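Sodium/sialic acid symporter SiaT (Proteus mirabilis, PDB 5NV9) uses the inward sodium gradient to drive uptake of the sialic acid N-acetylneuraminic acid across the bacterial inner membrane. Local coordinates at residues R115-S120 with A431-A436; T77-Q82 with K220-T225; S350-F355 with L379-A384; I411-G416 with A446-R451; G51-A56 with W180-Q185. One frame throughout, in Å; residues are numbered along the deposited sequence.

Interaction 1: residues R115-S120 with A431-A436; sequences RFDVRS and ANAGSA
In F116, chi1 of -66° puts CG beside the backbone N, and in R115 chi1 of 175° puts CG anti to it; from there the F116 ring lies between A436 CB and R115 CG. A436 CB stands over the centre of one face, 3.8 Å from the F116 ring centroid in a CH-pi contact, while R115 CG sits over the centre of the other. The single methyl of A436 fits over the ring; A433, also an alanine, lets the backbones close to 4.3 Å between the CA atoms of F116 and A433. Further along the ring, F116 CD1 comes within 3.5 Å of N432 C.

The R115 guanidinium then holds A431 O end-on. NH1 and NH2 are each 3.0 Å from A431 O, which lies near the guanidinium plane, while both nitrogens reach the oxygen from one face of the carbonyl, above its plane. R115 NE bonds to G425 O, so the arginine ties together two backbone carbonyls.

D117 works at the other end. Its OD1 accepts from R119 N, and its OD2 takes NE and NH2 of R119 in a side-on salt bridge, NH2 being 2.8 Å from D117 OD2. A water donates to D117 OD1 and, over 3.0 Å, to A433 O, and accepts from S120 OG. On the other segment, S435 N donates to N432 OD1 at 3.0 Å, nearly in line with its C=O bond, N432 N donates to S435 OG, and N432 ND2 bonds to A477 O. The contact thus joins two capped helix N termini, D117 as N-cap of helix 118-151 and the N432-S435 capping box of helix 433-452, at the cytoplasmic ends of transmembrane helices.

Interaction 2: residues T77-Q82 with K220-T225; sequences TFIIGQ and KFFPTT. With SLB (N-acetyl-beta-neuraminic acid), chain D.
I79 and F222 meet where the periplasmic loop before helix 236-253 rests on the start of a transmembrane segment in this LeuT-fold transporter. I79 CG2 approaches the edge of the F222 ring, near its plane, and lies 3.9 Å from F222 CZ. T77 adds its backbone, with T77 CA 4.2 Å from F222 CD1, and its methyl, with T77 CG2 4.1 Å from P223 CD; the T77 and P223 side chains cross at about a right angle. A branched threonine suits the spot because its two arms do different work: CG2 packs on the proline, while OG1, set between the backbone N and the carbonyl carbon (chi1 53°), hydrogen-bonds to D75.

No hydrogen bond joins the two segments; the polar anchors of the loop lie outside them. F221 bonds to W76 through the backbone and meets its ring edge-to-face, and K220 NZ reaches the carbonyls of Y72 and S74. I79 also touches I286 and F289 of helix 267-301.

A turn further on, the same segment reaches the substrate. G81 presents bare backbone to the N-acetyl methyl, with G81 C 3.4 Å from C11 of the sialic acid; glycine allows this close approach. Q82, whose chain bends at chi2 (-71°), offers both ends of its amide to the glycerol tail. OE1 accepts from O9 at a distance so short that its exact value is doubtful, while Q82 NE2 donates almost straight, 171° at the hydrogen, to O7 of the ligand 3.0 Å away.

Interaction 3: residues S350-F355 with L379-A384; sequences SISSCF and LVIIVA
V380 is the bump of this contact, and the hollow it fills is lined by S352 and F355. A chi1 of 173° puts V380 CG1 anti to the backbone N and CG2 beside it. V380 CG1 settles on the serine backbone, 3.7 Å from S352 CA, and V380 CG2 bears on the phenylalanine ring, 3.7 Å from F355 CD1. That second methyl makes an off-centre CH-pi contact, 30° from the ring normal.

Serine suits the floor of the hollow because it is small: the CA atoms of S352 and V380 approach to 5.3 Å. On one flank, I381 CG1 rests 3.8 Å from S352 CB. On another, I351 CG2 meets the methyl of A384, 4.1 Å from A384 CB, one helical turn beyond V380. The short helical segments run at 123° to each other, their axes 8.6 Å apart at closest approach, so the meeting is local, within helices 328-361 and 370-398.

Between the two segments the contact is van der Waals, with no hydrogen bond. S352 OG packs on V380 CB while bonding to A377 O, earlier on helix 370-398, so a polar link ties the two helices just beside the packing. Adhesion between these segments therefore rests on the fit of methyls against serine, ring and one another.

Interaction 4: residues I411-G416 with A446-R451; sequences IGLMGG and AVLAAR
L413 carries this contact, and its atoms engage the partner helix in order. L413 CB meets V447 first, lying 3.9 Å from V447 CG2. The chain then turns so that CG stands anti to the carbonyl carbon (chi1 -62°), and both methyls of the fork beyond it bear on the base of R451 from one side. L413 CD1 lies 3.8 Å from R451 CB and equally near R451 CG, while L413 CD2 is 3.9 Å from R451 CB; the two side chains cross at about a right angle. CD1 also brushes L448, 4.2 Å from L448 CD2. A leucine suits the site because its branched tip can spread over the aliphatic stem of R451.

V447 CG2 has a second visitor, the terminal methyl of selenomethionine M414: M414 CE comes within 3.9 Å. The chain of M414 begins away from the helix and is folded back by bends at chi2 and chi3.

L413 and M414 are the middle residues of a type I beta turn, G412 to G415, between helices 405-412 and 415-427. Y461 of helix 459-475 touches both L413 and R451, and F123 and S127 of helix 118-151 touch M414. The turn is thus lodged against helix 433-452 within an all-helical bundle.

Interaction 5: residues G51-A56 with W180-Q185; sequences GVSVFA and WTDVIQ. With NA (sodium ion), chain C; NA (sodium ion), chain B.
D182 overlaps S53 and A56 together: D182 CB lies 3.7 Å from S53 CA, and its backbone oxygen is met by the alanine methyl, A56 CB being 3.5 Å from D182 O. The polar link is S53 OG, anti to its backbone N (chi1 178°), which donates to D182 OD2 across 2.7 Å. It uses the anti lone pair of OD2, the one facing away from the other carboxylate oxygen. That carboxylate holds one sodium ion with both oxygens, OD2 at 2.3 Å from the ion, so S53 acts as a second-shell residue that steadies a metal ligand. S53 OG also bonds to R260 NE, whose charge may help polarise the hydroxyl.

Small residues let the helices approach to 7.9 Å between the axes of the short segments, which cross at 70°. Beside the polar link, V52 CG1 packs 3.8 Å from V183 CA.

A56 serves the other sodium ion through its backbone: A56 O lies 2.1 Å from it, with L59, A339, S342 and S343 completing the shell. S342, S345 and S346 join D182 around the ion held by its carboxylate, so S342 serves both. The A56 ion corresponds to the Na2 site conserved in sodium:solute symporters of LeuT fold, and the D182 ion to the additional Na3 site of this transporter.

Interaction 5 lies nearest the middle of the chain, about 12 Å from its centre, and holds ligands of both sodium ions. Interaction 2 reaches the sialic acid through G81 and Q82, and its nearest atoms are about 6 Å from interaction 5, although their centres are about 27 Å apart. Interaction 3 lies across the chain's centre from interaction 2; its I381 side chain is about 11 Å from a sodium ion and its I351 side chain about 8 Å from that of R135, which binds the sialic acid. Interactions 1 and 4 share helix 433-452, with centres about 20 Å apart, and both lie away from the binding sites.

Interaction 1: residues R115-S120 with A431-A436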
# COMPACT_ATOMS: atom_id res chain seq x y z
N ARG A 115 -21.82 -11.43 7.45
CA ARG A 115 -22.70 -10.30 7.72
C ARG A 115 -23.85 -10.23 6.72
O ARG A 115 -24.97 -9.86 7.10
CB ARG A 115 -21.87 -8.99 7.64
CG ARG A 115 -22.65 -7.71 7.79
CD ARG A 115 -23.36 -7.68 9.15
NE ARG A 115 -24.11 -6.46 9.30
CZ ARG A 115 -25.33 -6.28 8.83
NH1 ARG A 115 -25.96 -7.27 8.23
NH2 ARG A 115 -25.93 -5.10 8.97
N PHE A 116 -23.53 -10.54 5.45
CA PHE A 116 -24.40 -10.39 4.32
C PHE A 116 -24.57 -11.73 3.60
O PHE A 116 -25.22 -12.68 4.13
CB PHE A 116 -23.86 -9.29 3.37
CG PHE A 116 -23.89 -7.90 3.97
CD1 PHE A 116 -25.04 -7.42 4.58
CD2 PHE A 116 -22.77 -7.06 3.90
CE1 PHE A 116 -25.07 -6.14 5.14
CE2 PHE A 116 -22.81 -5.79 4.42
CZ PHE A 116 -23.95 -5.33 5.06
N ASP A 117 -23.98 -11.88 2.43
CA ASP A 117 -23.92 -13.24 1.85
C ASP A 117 -22.70 -13.36 0.92
O ASP A 117 -21.86 -12.46 0.91
CB ASP A 117 -25.24 -13.58 1.16
CG ASP A 117 -25.49 -12.75 -0.06
OD1 ASP A 117 -24.61 -11.98 -0.45
OD2 ASP A 117 -26.59 -12.88 -0.65
N VAL A 118 -22.61 -14.46 0.17
CA VAL A 118 -21.50 -14.73 -0.67
C VAL A 118 -21.32 -13.74 -1.82
O VAL A 118 -20.21 -13.59 -2.33
CB VAL A 118 -21.56 -16.20 -1.19
CG1 VAL A 118 -22.59 -16.39 -2.28
CG2 VAL A 118 -20.20 -16.68 -1.62
N ARG A 119 -22.35 -13.01 -2.22
CA ARG A 119 -22.22 -12.09 -3.36
C ARG A 119 -21.36 -10.89 -2.96
O ARG A 119 -20.60 -10.35 -3.77
CB ARG A 119 -23.62 -11.67 -3.93
CG ARG A 119 -24.49 -12.81 -4.49
CD ARG A 119 -25.93 -12.37 -4.79
NE ARG A 119 -26.62 -12.05 -3.54
CZ ARG A 119 -27.82 -11.50 -3.43
NH1 ARG A 119 -28.53 -11.19 -4.50
NH2 ARG A 119 -28.33 -11.27 -2.22
N SER A 120 -21.49 -10.43 -1.73
CA SER A 120 -20.75 -9.31 -1.30
C SER A 120 -19.31 -9.76 -1.07
O SER A 120 -18.39 -8.99 -1.31
CB SER A 120 -21.29 -8.77 0.02
OG SER A 120 -22.46 -7.97 -0.15
N ALA A 431 -29.01 -3.22 7.63
CA ALA A 431 -28.60 -3.54 6.31
C ALA A 431 -28.58 -5.04 6.20
O ALA A 431 -28.29 -5.72 7.20
CB ALA A 431 -27.22 -2.97 6.01
N ASN A 432 -28.84 -5.56 4.99
CA ASN A 432 -28.96 -6.98 4.80
C ASN A 432 -28.38 -7.34 3.45
O ASN A 432 -27.92 -6.46 2.71
CB ASN A 432 -30.47 -7.40 4.96
CG ASN A 432 -31.42 -6.53 4.14
OD1 ASN A 432 -31.18 -6.32 2.95
ND2 ASN A 432 -32.53 -6.03 4.77
N ALA A 433 -28.37 -8.63 3.12
CA ALA A 433 -27.75 -9.10 1.90
C ALA A 433 -28.24 -8.44 0.65
O ALA A 433 -27.49 -8.07 -0.28
CB ALA A 433 -27.96 -10.58 1.80
N GLY A 434 -29.54 -8.28 0.56
CA GLY A 434 -30.08 -7.66 -0.60
C GLY A 434 -29.79 -6.19 -0.68
O GLY A 434 -29.47 -5.72 -1.73
N SER A 435 -29.89 -5.46 0.42
CA SER A 435 -29.64 -4.06 0.39
C SER A 435 -28.15 -3.74 0.12
O SER A 435 -27.81 -2.73 -0.49
CB SER A 435 -30.19 -3.41 1.66
OG SER A 435 -29.25 -3.34 2.71
N ALA A 436 -27.27 -4.61 0.59
CA ALA A 436 -25.86 -4.52 0.24
C ALA A 436 -25.68 -4.67 -1.31
O ALA A 436 -24.96 -3.85 -1.92
CB ALA A 436 -25.01 -5.54 1.02
O HOH W 1 -24.78 -9.37 0.06

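Interaction 2: residues T77-Q82 with K220-T225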
# COMPACT_ATOMS: atom_id res chain seq x y z
N THR A 77 0.62 19.93 1.64
CA THR A 77 -0.78 19.69 2.04
C THR A 77 -1.20 18.21 2.15
O THR A 77 -1.99 17.88 3.00
CB THR A 77 -1.80 20.44 1.18
OG1 THR A 77 -1.57 20.17 -0.19
CG2 THR A 77 -1.70 21.90 1.45
N PHE A 78 -0.69 17.35 1.28
CA PHE A 78 -0.98 15.93 1.32
C PHE A 78 -0.63 15.20 2.62
O PHE A 78 -1.20 14.16 2.91
CB PHE A 78 -0.27 15.22 0.19
CG PHE A 78 -1.03 15.23 -1.12
CD1 PHE A 78 -1.60 16.42 -1.64
CD2 PHE A 78 -1.05 14.09 -1.91
CE1 PHE A 78 -2.24 16.43 -2.87
CE2 PHE A 78 -1.73 14.08 -3.15
CZ PHE A 78 -2.31 15.26 -3.63
N ILE A 79 0.29 15.75 3.41
CA ILE A 79 0.68 15.15 4.67
C ILE A 79 -0.54 15.07 5.61
O ILE A 79 -0.56 14.22 6.51
CB ILE A 79 1.93 15.85 5.33
CG1 ILE A 79 2.70 14.84 6.19
CG2 ILE A 79 1.52 17.10 6.13
CD1 ILE A 79 3.86 15.42 6.96
N ILE A 80 -1.56 15.88 5.42
CA ILE A 80 -2.78 15.72 6.21
C ILE A 80 -3.27 14.26 6.07
O ILE A 80 -3.70 13.64 7.04
CB ILE A 80 -3.84 16.79 5.85
CG1 ILE A 80 -3.34 18.19 6.25
CG2 ILE A 80 -5.14 16.59 6.61
CD1 ILE A 80 -3.98 19.31 5.46
N GLY A 81 -3.07 13.67 4.89
CA GLY A 81 -3.35 12.25 4.68
C GLY A 81 -2.81 11.27 5.69
O GLY A 81 -3.50 10.34 6.08
N GLN A 82 -1.55 11.47 6.09
CA GLN A 82 -0.87 10.62 7.07
C GLN A 82 -1.50 10.66 8.45
O GLN A 82 -1.66 9.63 9.13
CB GLN A 82 0.62 11.04 7.21
CG GLN A 82 1.32 11.17 5.88
CD GLN A 82 1.55 9.82 5.22
OE1 GLN A 82 1.62 8.80 5.89
NE2 GLN A 82 1.80 9.84 3.94
N LYS A 220 5.43 27.08 0.53
CA LYS A 220 5.42 25.71 0.13
C LYS A 220 5.19 24.75 1.28
O LYS A 220 5.53 23.55 1.17
CB LYS A 220 6.71 25.38 -0.62
CG LYS A 220 6.77 25.96 -2.02
CD LYS A 220 8.14 25.85 -2.67
CE LYS A 220 8.47 24.44 -3.23
NZ LYS A 220 7.50 23.98 -4.23
N PHE A 221 4.69 25.24 2.41
CA PHE A 221 4.20 24.34 3.47
C PHE A 221 2.68 24.14 3.36
O PHE A 221 2.24 23.17 2.77
CB PHE A 221 4.60 24.81 4.85
CG PHE A 221 6.06 24.62 5.14
CD1 PHE A 221 6.61 23.36 5.13
CD2 PHE A 221 6.86 25.69 5.45
CE1 PHE A 221 7.95 23.17 5.42
CE2 PHE A 221 8.23 25.52 5.73
CZ PHE A 221 8.77 24.26 5.70
N PHE A 222 1.88 25.08 3.85
CA PHE A 222 0.41 24.94 3.85
C PHE A 222 -0.17 26.21 3.28
O PHE A 222 -0.60 27.08 4.05
CB PHE A 222 -0.11 24.60 5.26
CG PHE A 222 0.46 23.32 5.81
CD1 PHE A 222 -0.07 22.10 5.44
CD2 PHE A 222 1.58 23.34 6.62
CE1 PHE A 222 0.46 20.93 5.93
CE2 PHE A 222 2.13 22.17 7.11
CZ PHE A 222 1.58 20.96 6.75
N PRO A 223 -0.14 26.36 1.94
CA PRO A 223 -0.56 27.68 1.39
C PRO A 223 -2.08 27.86 1.62
O PRO A 223 -2.85 26.93 1.39
CB PRO A 223 -0.22 27.58 -0.12
CG PRO A 223 0.03 26.13 -0.38
CD PRO A 223 0.34 25.44 0.89
N THR A 224 -2.50 29.00 2.14
CA THR A 224 -3.89 29.19 2.49
C THR A 224 -4.75 29.36 1.22
O THR A 224 -5.96 29.24 1.28
CB THR A 224 -4.06 30.38 3.43
OG1 THR A 224 -3.50 31.53 2.84
CG2 THR A 224 -3.37 30.12 4.73
N THR A 225 -4.12 29.59 0.08
CA THR A 225 -4.81 29.58 -1.19
C THR A 225 -5.37 28.20 -1.52
O THR A 225 -6.27 28.08 -2.38
CB THR A 225 -3.90 30.02 -2.34
OG1 THR A 225 -2.68 29.28 -2.30
CG2 THR A 225 -3.55 31.49 -2.21
C1 SLB D . 2.14 3.95 -1.13
C2 SLB D . 0.95 4.46 -0.38
C3 SLB D . 0.22 5.47 -1.23
C4 SLB D . -0.90 6.20 -0.46
C5 SLB D . -0.20 6.88 0.72
C6 SLB D . 0.53 5.83 1.57
C7 SLB D . 1.29 6.39 2.78
C8 SLB D . 2.00 5.31 3.55
C9 SLB D . 2.61 5.85 4.84
C10 SLB D . -1.08 8.93 1.77
C11 SLB D . -1.94 9.41 2.92
N5 SLB D . -1.17 7.61 1.56
O1A SLB D . 3.27 4.53 -0.95
O1B SLB D . 1.97 2.99 -1.97
O2 SLB D . 0.05 3.37 -0.02
O4 SLB D . -1.55 7.22 -1.30
O6 SLB D . 1.49 5.13 0.78
O7 SLB D . 2.30 7.31 2.36
O8 SLB D . 1.09 4.26 3.86
O9 SLB D . 1.61 6.31 5.78
O10 SLB D . -0.32 9.69 1.14

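Interaction 3: residues S350-F355 with L379-A384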
# COMPACT_ATOMS: atom_id res chain seq x y z
N SER A 350 -1.29 -11.73 0.09
CA SER A 350 -2.71 -11.43 0.34
C SER A 350 -3.55 -11.87 -0.77
O SER A 350 -4.69 -12.27 -0.54
CB SER A 350 -2.92 -9.96 0.62
OG SER A 350 -2.27 -9.67 1.84
N ILE A 351 -3.06 -11.69 -1.99
CA ILE A 351 -3.76 -12.22 -3.19
C ILE A 351 -3.97 -13.69 -3.05
O ILE A 351 -5.11 -14.19 -3.21
CB ILE A 351 -3.06 -11.91 -4.49
CG1 ILE A 351 -3.21 -10.46 -4.84
CG2 ILE A 351 -3.65 -12.75 -5.63
CD1 ILE A 351 -2.15 -9.93 -5.80
N SER A 352 -2.92 -14.41 -2.75
CA SER A 352 -3.06 -15.87 -2.49
C SER A 352 -3.91 -16.21 -1.31
O SER A 352 -4.61 -17.20 -1.39
CB SER A 352 -1.73 -16.54 -2.36
OG SER A 352 -1.89 -17.93 -2.15
N SER A 353 -3.93 -15.42 -0.21
CA SER A 353 -4.82 -15.74 0.89
C SER A 353 -6.35 -15.63 0.48
O SER A 353 -7.17 -16.48 0.86
CB SER A 353 -4.54 -14.84 2.12
OG SER A 353 -5.03 -13.50 1.89
N CYS A 354 -6.69 -14.56 -0.24
CA CYS A 354 -8.03 -14.36 -0.80
C CYS A 354 -8.39 -15.46 -1.76
O CYS A 354 -9.50 -16.03 -1.70
CB CYS A 354 -8.08 -13.00 -1.52
SG CYS A 354 -8.04 -11.60 -0.37
N PHE A 355 -7.49 -15.79 -2.69
CA PHE A 355 -7.82 -16.87 -3.58
C PHE A 355 -8.12 -18.18 -2.80
O PHE A 355 -9.12 -18.86 -3.09
CB PHE A 355 -6.74 -17.08 -4.60
CG PHE A 355 -7.11 -18.06 -5.67
CD1 PHE A 355 -6.94 -19.40 -5.47
CD2 PHE A 355 -7.67 -17.63 -6.88
CE1 PHE A 355 -7.23 -20.32 -6.47
CE2 PHE A 355 -8.00 -18.54 -7.87
CZ PHE A 355 -7.79 -19.90 -7.65
N LEU A 379 1.15 -21.98 -5.12
CA LEU A 379 0.95 -21.83 -6.57
C LEU A 379 0.48 -20.43 -6.96
O LEU A 379 0.98 -19.84 -7.90
CB LEU A 379 -0.11 -22.84 -7.00
CG LEU A 379 -0.38 -22.90 -8.50
CD1 LEU A 379 0.91 -23.12 -9.31
CD2 LEU A 379 -1.43 -23.97 -8.75
N VAL A 380 -0.44 -19.88 -6.18
CA VAL A 380 -1.00 -18.60 -6.54
C VAL A 380 0.00 -17.45 -6.38
O VAL A 380 -0.06 -16.45 -7.08
CB VAL A 380 -2.32 -18.33 -5.82
CG1 VAL A 380 -2.80 -16.91 -6.07
CG2 VAL A 380 -3.36 -19.32 -6.27
N ILE A 381 0.94 -17.59 -5.46
CA ILE A 381 2.06 -16.65 -5.43
C ILE A 381 2.85 -16.62 -6.77
O ILE A 381 3.10 -15.59 -7.34
CB ILE A 381 2.89 -16.81 -4.15
CG1 ILE A 381 2.04 -16.20 -3.01
CG2 ILE A 381 4.21 -16.04 -4.29
CD1 ILE A 381 2.39 -16.72 -1.69
N ILE A 382 3.14 -17.77 -7.34
CA ILE A 382 3.78 -17.80 -8.63
C ILE A 382 2.94 -17.24 -9.76
O ILE A 382 3.43 -16.51 -10.59
CB ILE A 382 4.19 -19.21 -9.03
CG1 ILE A 382 4.98 -19.84 -7.91
CG2 ILE A 382 4.97 -19.15 -10.32
CD1 ILE A 382 5.99 -18.94 -7.26
N VAL A 383 1.69 -17.62 -9.83
CA VAL A 383 0.84 -17.19 -10.93
C VAL A 383 0.59 -15.67 -10.88
O VAL A 383 0.77 -14.94 -11.86
CB VAL A 383 -0.50 -17.96 -10.92
CG1 VAL A 383 -1.37 -17.43 -12.03
CG2 VAL A 383 -0.26 -19.45 -11.07
N ALA A 384 0.20 -15.18 -9.73
CA ALA A 384 0.04 -13.74 -9.53
C ALA A 384 1.35 -12.98 -9.83
O ALA A 384 1.34 -11.96 -10.53
CB ALA A 384 -0.44 -13.47 -8.12

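Interaction 4: residues I411-G416 with A446-R451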
# COMPACT_ATOMS: atom_id res chain seq x y z
N ILE A 411 -10.57 -0.99 -12.31
CA ILE A 411 -10.61 -1.86 -11.11
C ILE A 411 -10.40 -1.03 -9.80
O ILE A 411 -11.02 -1.32 -8.76
CB ILE A 411 -9.57 -3.00 -11.22
CG1 ILE A 411 -9.65 -3.90 -10.01
CG2 ILE A 411 -8.15 -2.47 -11.32
CD1 ILE A 411 -11.06 -4.45 -9.81
N GLY A 412 -9.55 -0.00 -9.90
CA GLY A 412 -9.33 0.97 -8.84
C GLY A 412 -10.60 1.61 -8.33
O GLY A 412 -10.75 1.86 -7.14
N LEU A 413 -11.53 1.88 -9.24
CA LEU A 413 -12.79 2.43 -8.84
C LEU A 413 -13.60 1.51 -7.90
O LEU A 413 -14.49 2.00 -7.17
CB LEU A 413 -13.62 2.72 -10.06
CG LEU A 413 -13.09 3.75 -11.07
CD1 LEU A 413 -13.98 3.75 -12.32
CD2 LEU A 413 -13.05 5.10 -10.41
N MSE A 414 -13.32 0.21 -7.91
CA MSE A 414 -14.04 -0.77 -7.05
C MSE A 414 -13.64 -0.72 -5.58
O MSE A 414 -14.38 -1.25 -4.74
CB MSE A 414 -13.99 -2.22 -7.51
CG MSE A 414 -14.28 -2.40 -9.00
SE MSE A 414 -16.18 -2.03 -9.33
CE MSE A 414 -15.99 -0.30 -10.30
N GLY A 415 -12.55 -0.02 -5.24
CA GLY A 415 -12.17 0.20 -3.86
C GLY A 415 -13.18 0.92 -3.00
O GLY A 415 -13.38 0.57 -1.81
N GLY A 416 -13.83 1.91 -3.57
CA GLY A 416 -14.91 2.61 -2.91
C GLY A 416 -16.04 1.66 -2.51
O GLY A 416 -16.38 1.54 -1.32
N ALA A 446 -22.35 4.94 -10.04
CA ALA A 446 -22.02 6.26 -9.61
C ALA A 446 -20.55 6.55 -9.86
O ALA A 446 -20.23 7.65 -10.33
CB ALA A 446 -22.35 6.46 -8.14
N VAL A 447 -19.69 5.57 -9.55
CA VAL A 447 -18.25 5.74 -9.76
C VAL A 447 -17.89 5.80 -11.24
O VAL A 447 -17.00 6.58 -11.59
CB VAL A 447 -17.34 4.71 -9.00
CG1 VAL A 447 -17.72 4.71 -7.53
CG2 VAL A 447 -17.42 3.29 -9.54
N LEU A 448 -18.54 5.00 -12.08
CA LEU A 448 -18.23 5.04 -13.53
C LEU A 448 -18.68 6.41 -14.07
O LEU A 448 -17.95 7.04 -14.86
CB LEU A 448 -18.96 3.93 -14.32
CG LEU A 448 -18.62 2.49 -14.02
CD1 LEU A 448 -19.70 1.60 -14.64
CD2 LEU A 448 -17.20 2.18 -14.51
N ALA A 449 -19.87 6.87 -13.67
CA ALA A 449 -20.29 8.28 -13.97
C ALA A 449 -19.24 9.33 -13.56
O ALA A 449 -18.90 10.23 -14.38
CB ALA A 449 -21.62 8.59 -13.31
N ALA A 450 -18.72 9.23 -12.32
CA ALA A 450 -17.71 10.19 -11.77
C ALA A 450 -16.45 10.22 -12.61
O ALA A 450 -15.98 11.29 -13.00
CB ALA A 450 -17.32 9.86 -10.34
N ARG A 451 -15.96 9.02 -12.92
CA ARG A 451 -14.67 8.84 -13.51
C ARG A 451 -14.71 9.14 -14.98
O ARG A 451 -13.81 9.82 -15.46
CB ARG A 451 -14.17 7.40 -13.31
CG ARG A 451 -13.00 6.97 -14.17
CD ARG A 451 -11.74 7.71 -13.76
NE ARG A 451 -10.68 7.29 -14.64
CZ ARG A 451 -10.51 7.73 -15.89
NH1 ARG A 451 -11.30 8.68 -16.39
NH2 ARG A 451 -9.53 7.23 -16.63

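Interaction 5: residues G51-A56 with W180-Q185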
# COMPACT_ATOMS: atom_id res chain seq x y z
N GLY A 51 3.23 -4.51 13.24
CA GLY A 51 3.02 -3.06 13.03
C GLY A 51 4.00 -2.40 12.09
O GLY A 51 3.62 -1.55 11.30
N VAL A 52 5.28 -2.79 12.17
CA VAL A 52 6.25 -2.37 11.16
C VAL A 52 5.92 -2.94 9.75
O VAL A 52 6.18 -2.33 8.67
CB VAL A 52 7.72 -2.78 11.55
CG1 VAL A 52 8.68 -2.23 10.47
CG2 VAL A 52 8.10 -2.15 12.92
N SER A 53 5.41 -4.13 9.74
CA SER A 53 5.02 -4.79 8.50
C SER A 53 3.83 -4.09 7.82
O SER A 53 3.75 -4.05 6.58
CB SER A 53 4.65 -6.28 8.76
OG SER A 53 4.22 -6.89 7.54
N VAL A 54 2.93 -3.53 8.64
CA VAL A 54 1.74 -2.79 8.12
C VAL A 54 2.27 -1.52 7.45
O VAL A 54 1.89 -1.21 6.37
CB VAL A 54 0.75 -2.33 9.25
CG1 VAL A 54 -0.21 -1.29 8.72
CG2 VAL A 54 -0.02 -3.48 9.84
N PHE A 55 3.17 -0.79 8.13
CA PHE A 55 3.79 0.45 7.57
C PHE A 55 4.51 0.15 6.26
O PHE A 55 4.34 0.88 5.28
CB PHE A 55 4.71 1.12 8.62
CG PHE A 55 5.38 2.40 8.15
CD1 PHE A 55 4.65 3.56 8.00
CD2 PHE A 55 6.77 2.45 7.91
CE1 PHE A 55 5.25 4.72 7.58
CE2 PHE A 55 7.37 3.62 7.50
CZ PHE A 55 6.61 4.76 7.34
N ALA A 56 5.29 -0.93 6.22
CA ALA A 56 6.11 -1.27 5.03
C ALA A 56 5.25 -1.81 3.87
O ALA A 56 5.56 -1.57 2.73
CB ALA A 56 7.21 -2.26 5.36
N TRP A 180 8.76 -10.62 8.43
CA TRP A 180 10.13 -10.34 8.92
C TRP A 180 11.06 -9.65 7.90
O TRP A 180 11.78 -8.73 8.30
CB TRP A 180 10.72 -11.57 9.51
CG TRP A 180 10.10 -11.96 10.83
CD1 TRP A 180 9.38 -13.08 11.06
CD2 TRP A 180 10.15 -11.25 12.08
NE1 TRP A 180 8.96 -13.12 12.35
CE2 TRP A 180 9.41 -12.02 13.01
CE3 TRP A 180 10.74 -10.08 12.52
CZ2 TRP A 180 9.25 -11.65 14.32
CZ3 TRP A 180 10.59 -9.72 13.82
CH2 TRP A 180 9.88 -10.50 14.71
N THR A 181 10.96 -9.99 6.61
CA THR A 181 11.49 -9.11 5.56
C THR A 181 10.95 -7.65 5.56
O THR A 181 11.74 -6.71 5.33
CB THR A 181 11.35 -9.70 4.13
OG1 THR A 181 9.99 -9.97 3.84
CG2 THR A 181 12.18 -10.98 3.98
N ASP A 182 9.63 -7.49 5.75
CA ASP A 182 9.00 -6.19 5.89
C ASP A 182 9.59 -5.37 7.04
O ASP A 182 9.69 -4.17 6.90
CB ASP A 182 7.47 -6.22 6.15
CG ASP A 182 6.65 -6.54 4.93
OD1 ASP A 182 7.18 -6.55 3.81
OD2 ASP A 182 5.41 -6.81 5.10
N VAL A 183 9.96 -6.01 8.14
CA VAL A 183 10.49 -5.32 9.32
C VAL A 183 11.83 -4.73 8.95
O VAL A 183 12.13 -3.56 9.28
CB VAL A 183 10.63 -6.25 10.55
CG1 VAL A 183 11.40 -5.61 11.71
CG2 VAL A 183 9.28 -6.73 11.04
N ILE A 184 12.63 -5.51 8.24
CA ILE A 184 13.97 -5.05 7.86
C ILE A 184 13.79 -3.95 6.81
O ILE A 184 14.49 -2.92 6.84
CB ILE A 184 14.82 -6.21 7.25
CG1 ILE A 184 15.08 -7.32 8.28
CG2 ILE A 184 16.15 -5.68 6.67
CD1 ILE A 184 15.48 -8.65 7.64
N GLN A 185 12.88 -4.19 5.86
CA GLN A 185 12.71 -3.25 4.75
C GLN A 185 12.07 -1.99 5.24
O GLN A 185 12.44 -0.95 4.78
CB GLN A 185 11.89 -3.85 3.62
CG GLN A 185 12.59 -5.01 2.95
CD GLN A 185 11.67 -5.91 2.22
OE1 GLN A 185 10.48 -6.04 2.57
NE2 GLN A 185 12.18 -6.45 1.08
NA NA C . 5.41 -7.26 2.81
NA NA B . 6.60 -1.11 0.91